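Local coordinates for protein 3,4-dihydroxybenzoate decarboxylase (Enterobacter cloacae, PDB 5NY5) that probably catalyses the reversible decarboxylation of 3,4-dihydroxybenzoate to catechol, as a UbiD-family enzyme dependent on prenylated FMN and a metal ion, at residues A[260-274]-A[302-316]. Sequence-based numbering, arbitrary orientation.
Sequences RAEIIIEGELLPGVR and PVIKVKAVTMRNHAI
I263 to L269 pairs with I304 to M311 as antiparallel strands in the curled, FMN-binding sheet of the UbiD fold. I264 with T310, E266 with A308 and E268 with K305 are hydrogen-bonded pairs; both beta-branched residues of the first pair suit extended backbone. A classic beta bulge interrupts the ladder: two residues, K307 and A308, stand across from the single residue E266, whose carbonyl oxygen accepts two bonds, from K307 N at 2.6 Å and from A308 N at 3.1 Å. Beyond it G267 CA lies 3.7 Å from V306 CA, in a non-hydrogen-bonded pair; glycine, having no side chain, lets the strands come this close.

Apolar side chains I263, I265, L269, I304, V306 and V309 share one face. I265 CG2 meets V306 CG2 at 3.7 Å, while L269 CD2 lies against both I304 CG1 and P302 CB. The side chain of P302 is about 6 Å from that of F183, and that of I304 about 8 Å from that of H170; both F183 and H170 bind prenylated FMN, although none is bound to this chain. On the other face, the carboxylate of E266 is held by the backbone N atoms of V251 and A252.

Charged side chains secure the far end, where the chain turns beyond M311. R312 NE donates to A261 O at 3.2 Å from above the carbonyl plane. E262, bent at chi2 (-78°), brings OE2 against R312 CD; this oxygen makes a long, purely electrostatic salt bridge to R312 and a second with R9. Its other oxygen, OE1, takes an almost straight bond from I316 N at 2.6 Å, on its anti side and 34° out of the carboxylate plane.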
# COMPACT_ATOMS: atom_id res chain seq x y z
N ARG A 260 50.01 -25.08 18.46
CA ARG A 260 49.21 -26.12 19.07
C ARG A 260 48.22 -26.76 18.11
O ARG A 260 47.37 -27.54 18.54
CB ARG A 260 48.46 -25.56 20.28
CG ARG A 260 49.36 -24.94 21.34
CD ARG A 260 50.16 -26.00 22.06
NE ARG A 260 49.34 -26.74 23.01
CZ ARG A 260 49.77 -27.80 23.69
NH1 ARG A 260 51.00 -28.25 23.51
NH2 ARG A 260 48.95 -28.42 24.53
N ALA A 261 48.31 -26.45 16.82
CA ALA A 261 47.34 -26.94 15.86
C ALA A 261 47.51 -28.44 15.63
O ALA A 261 48.53 -29.04 15.97
CB ALA A 261 47.46 -26.19 14.54
N GLU A 262 46.48 -29.04 15.03
CA GLU A 262 46.54 -30.46 14.69
C GLU A 262 47.23 -30.68 13.35
O GLU A 262 48.14 -31.51 13.25
CB GLU A 262 45.13 -31.06 14.67
CG GLU A 262 44.52 -31.27 16.04
CD GLU A 262 45.06 -32.51 16.73
OE1 GLU A 262 45.39 -33.49 16.03
OE2 GLU A 262 45.17 -32.50 17.98
N ILE A 263 46.82 -29.96 12.32
CA ILE A 263 47.37 -30.10 10.98
C ILE A 263 47.68 -28.71 10.42
O ILE A 263 46.93 -27.76 10.65
CB ILE A 263 46.41 -30.85 10.04
CG1 ILE A 263 45.99 -32.19 10.65
CG2 ILE A 263 47.04 -31.07 8.68
CD1 ILE A 263 45.12 -33.02 9.75
N ILE A 264 48.80 -28.61 9.71
CA ILE A 264 49.21 -27.37 9.05
C ILE A 264 49.45 -27.68 7.58
O ILE A 264 50.08 -28.68 7.24
CB ILE A 264 50.48 -26.77 9.68
CG1 ILE A 264 50.30 -26.59 11.19
CG2 ILE A 264 50.82 -25.44 9.03
CD1 ILE A 264 49.24 -25.60 11.55
N ILE A 265 48.95 -26.81 6.71
CA ILE A 265 49.25 -26.86 5.28
C ILE A 265 50.01 -25.59 4.93
O ILE A 265 49.48 -24.48 5.05
CB ILE A 265 47.98 -26.99 4.43
CG1 ILE A 265 47.20 -28.24 4.83
CG2 ILE A 265 48.34 -27.05 2.96
CD1 ILE A 265 45.94 -28.45 4.01
N GLU A 266 51.27 -25.75 4.53
CA GLU A 266 52.11 -24.63 4.12
C GLU A 266 52.13 -24.57 2.60
O GLU A 266 52.55 -25.53 1.94
CB GLU A 266 53.53 -24.77 4.67
CG GLU A 266 53.62 -24.71 6.18
CD GLU A 266 55.05 -24.81 6.68
OE1 GLU A 266 55.97 -24.80 5.84
OE2 GLU A 266 55.25 -24.89 7.91
N GLY A 267 51.66 -23.45 2.04
CA GLY A 267 51.60 -23.31 0.60
C GLY A 267 51.76 -21.87 0.18
O GLY A 267 51.98 -20.98 1.01
N GLU A 268 51.66 -21.65 -1.12
CA GLU A 268 51.77 -20.33 -1.71
C GLU A 268 50.67 -20.14 -2.74
O GLU A 268 50.27 -21.08 -3.43
CB GLU A 268 53.14 -20.12 -2.37
CG GLU A 268 54.30 -20.10 -1.40
CD GLU A 268 55.65 -20.15 -2.10
OE1 GLU A 268 56.68 -20.16 -1.40
OE2 GLU A 268 55.67 -20.17 -3.35
N LEU A 269 50.18 -18.90 -2.83
CA LEU A 269 49.19 -18.53 -3.84
C LEU A 269 49.92 -18.18 -5.13
O LEU A 269 50.62 -17.17 -5.19
CB LEU A 269 48.34 -17.37 -3.34
CG LEU A 269 47.31 -17.71 -2.26
CD1 LEU A 269 47.06 -16.52 -1.35
CD2 LEU A 269 46.01 -18.17 -2.89
N LEU A 270 49.76 -19.01 -6.15
CA LEU A 270 50.51 -18.84 -7.38
C LEU A 270 49.91 -17.71 -8.21
O LEU A 270 48.70 -17.71 -8.47
CB LEU A 270 50.52 -20.13 -8.19
CG LEU A 270 50.98 -21.38 -7.44
CD1 LEU A 270 51.03 -22.57 -8.39
CD2 LEU A 270 52.33 -21.15 -6.80
N PRO A 271 50.72 -16.75 -8.65
CA PRO A 271 50.17 -15.62 -9.41
C PRO A 271 49.80 -16.02 -10.83
O PRO A 271 50.40 -16.92 -11.43
CB PRO A 271 51.32 -14.60 -9.41
CG PRO A 271 52.31 -15.10 -8.41
CD PRO A 271 52.15 -16.58 -8.38
N GLY A 272 48.81 -15.33 -11.37
CA GLY A 272 48.42 -15.52 -12.76
C GLY A 272 47.54 -16.73 -13.00
O GLY A 272 46.62 -16.68 -13.82
N VAL A 273 47.82 -17.83 -12.31
CA VAL A 273 47.08 -19.07 -12.54
C VAL A 273 45.70 -18.97 -11.90
O VAL A 273 45.53 -18.38 -10.83
CB VAL A 273 47.87 -20.28 -12.01
CG1 VAL A 273 47.88 -20.29 -10.49
CG2 VAL A 273 47.28 -21.58 -12.55
N ARG A 274 44.70 -19.52 -12.59
CA ARG A 274 43.34 -19.57 -12.09
C ARG A 274 42.75 -20.93 -12.42
O ARG A 274 43.12 -21.56 -13.41
CB ARG A 274 42.47 -18.46 -12.69
CG ARG A 274 42.83 -17.06 -12.21
CD ARG A 274 42.73 -16.97 -10.70
NE ARG A 274 43.63 -15.96 -10.16
CZ ARG A 274 43.25 -14.74 -9.80
NH1 ARG A 274 41.98 -14.38 -9.91
NH2 ARG A 274 44.14 -13.88 -9.33
N PRO A 302 42.01 -18.58 -7.19
CA PRO A 302 43.47 -18.68 -7.03
C PRO A 302 43.87 -20.03 -6.46
O PRO A 302 43.17 -20.60 -5.62
CB PRO A 302 43.79 -17.53 -6.06
CG PRO A 302 42.52 -17.28 -5.34
CD PRO A 302 41.42 -17.56 -6.31
N VAL A 303 45.01 -20.53 -6.92
CA VAL A 303 45.49 -21.86 -6.58
C VAL A 303 46.54 -21.75 -5.48
O VAL A 303 47.43 -20.90 -5.55
CB VAL A 303 46.07 -22.57 -7.81
CG1 VAL A 303 46.83 -23.82 -7.41
CG2 VAL A 303 44.96 -22.91 -8.80
N ILE A 304 46.42 -22.59 -4.46
CA ILE A 304 47.44 -22.74 -3.43
C ILE A 304 48.29 -23.95 -3.77
O ILE A 304 47.78 -25.07 -3.87
CB ILE A 304 46.82 -22.88 -2.03
CG1 ILE A 304 46.38 -21.51 -1.50
CG2 ILE A 304 47.81 -23.52 -1.07
CD1 ILE A 304 46.07 -21.51 -0.03
N LYS A 305 49.58 -23.72 -3.97
CA LYS A 305 50.55 -24.78 -4.22
C LYS A 305 51.21 -25.12 -2.89
O LYS A 305 51.98 -24.32 -2.35
CB LYS A 305 51.59 -24.35 -5.25
CG LYS A 305 52.47 -25.46 -5.78
CD LYS A 305 51.83 -26.16 -6.97
CE LYS A 305 52.84 -27.01 -7.71
NZ LYS A 305 52.25 -27.65 -8.93
N VAL A 306 50.89 -26.30 -2.35
CA VAL A 306 51.41 -26.67 -1.04
C VAL A 306 52.88 -27.02 -1.14
O VAL A 306 53.32 -27.70 -2.08
CB VAL A 306 50.59 -27.83 -0.44
CG1 VAL A 306 50.55 -29.00 -1.40
CG2 VAL A 306 51.17 -28.26 0.90
N LYS A 307 53.67 -26.53 -0.19
CA LYS A 307 55.08 -26.87 -0.09
C LYS A 307 55.36 -27.92 0.97
O LYS A 307 56.25 -28.75 0.79
CB LYS A 307 55.92 -25.62 0.20
CG LYS A 307 55.83 -24.56 -0.88
CD LYS A 307 56.24 -25.12 -2.23
CE LYS A 307 56.10 -24.08 -3.32
NZ LYS A 307 56.46 -24.64 -4.66
N ALA A 308 54.61 -27.91 2.06
CA ALA A 308 54.78 -28.90 3.12
C ALA A 308 53.47 -29.05 3.87
O ALA A 308 52.71 -28.10 4.04
CB ALA A 308 55.90 -28.50 4.08
N VAL A 309 53.21 -30.28 4.32
CA VAL A 309 52.11 -30.57 5.24
C VAL A 309 52.72 -30.93 6.58
O VAL A 309 53.73 -31.64 6.65
CB VAL A 309 51.20 -31.69 4.71
CG1 VAL A 309 49.99 -31.86 5.61
CG2 VAL A 309 50.76 -31.39 3.29
N THR A 310 52.10 -30.45 7.65
CA THR A 310 52.68 -30.50 8.98
C THR A 310 51.59 -30.85 9.99
O THR A 310 50.57 -30.17 10.05
CB THR A 310 53.35 -29.16 9.32
OG1 THR A 310 54.69 -29.15 8.81
CG2 THR A 310 53.37 -28.91 10.81
N MSE A 311 51.81 -31.91 10.76
CA MSE A 311 50.80 -32.38 11.70
C MSE A 311 51.41 -33.08 12.91
O MSE A 311 52.56 -33.52 12.87
CB MSE A 311 49.83 -33.32 10.99
CG MSE A 311 50.48 -34.50 10.29
SE MSE A 311 49.21 -35.50 9.19
CE MSE A 311 49.05 -37.11 10.27
N ARG A 312 50.65 -33.17 14.00
CA ARG A 312 51.11 -33.89 15.17
C ARG A 312 50.84 -35.38 15.02
O ARG A 312 50.21 -35.84 14.06
CB ARG A 312 50.46 -33.35 16.44
CG ARG A 312 49.16 -32.60 16.26
CD ARG A 312 48.43 -32.49 17.60
NE ARG A 312 48.64 -31.21 18.27
CZ ARG A 312 48.42 -31.00 19.57
NH1 ARG A 312 48.62 -29.81 20.10
NH2 ARG A 312 48.01 -32.00 20.34
N ASN A 313 51.34 -36.15 15.98
CA ASN A 313 51.15 -37.60 15.97
C ASN A 313 49.67 -37.94 16.09
O ASN A 313 48.99 -37.49 17.01
CB ASN A 313 51.94 -38.24 17.11
CG ASN A 313 53.44 -38.15 16.91
OD1 ASN A 313 53.92 -37.97 15.79
ND2 ASN A 313 54.19 -38.27 18.00
N HIS A 314 49.19 -38.75 15.15
CA HIS A 314 47.78 -39.14 15.08
C HIS A 314 46.89 -37.90 14.96
O HIS A 314 45.97 -37.68 15.76
CB HIS A 314 47.39 -40.00 16.28
CG HIS A 314 46.20 -40.88 16.04
ND1 HIS A 314 45.43 -41.39 17.06
CD2 HIS A 314 45.65 -41.34 14.89
CE1 HIS A 314 44.46 -42.12 16.56
NE2 HIS A 314 44.57 -42.11 15.24
N ALA A 315 47.18 -37.10 13.94
CA ALA A 315 46.55 -35.79 13.80
C ALA A 315 45.06 -35.92 13.56
O ALA A 315 44.61 -36.71 12.72
CB ALA A 315 47.21 -35.01 12.67
N ILE A 316 44.29 -35.12 14.29
CA ILE A 316 42.84 -35.07 14.11
C ILE A 316 42.53 -34.11 12.97
O ILE A 316 43.03 -32.98 12.94
CB ILE A 316 42.15 -34.63 15.41
CG1 ILE A 316 42.44 -35.62 16.53
CG2 ILE A 316 40.66 -34.47 15.19
CD1 ILE A 316 42.02 -35.13 17.89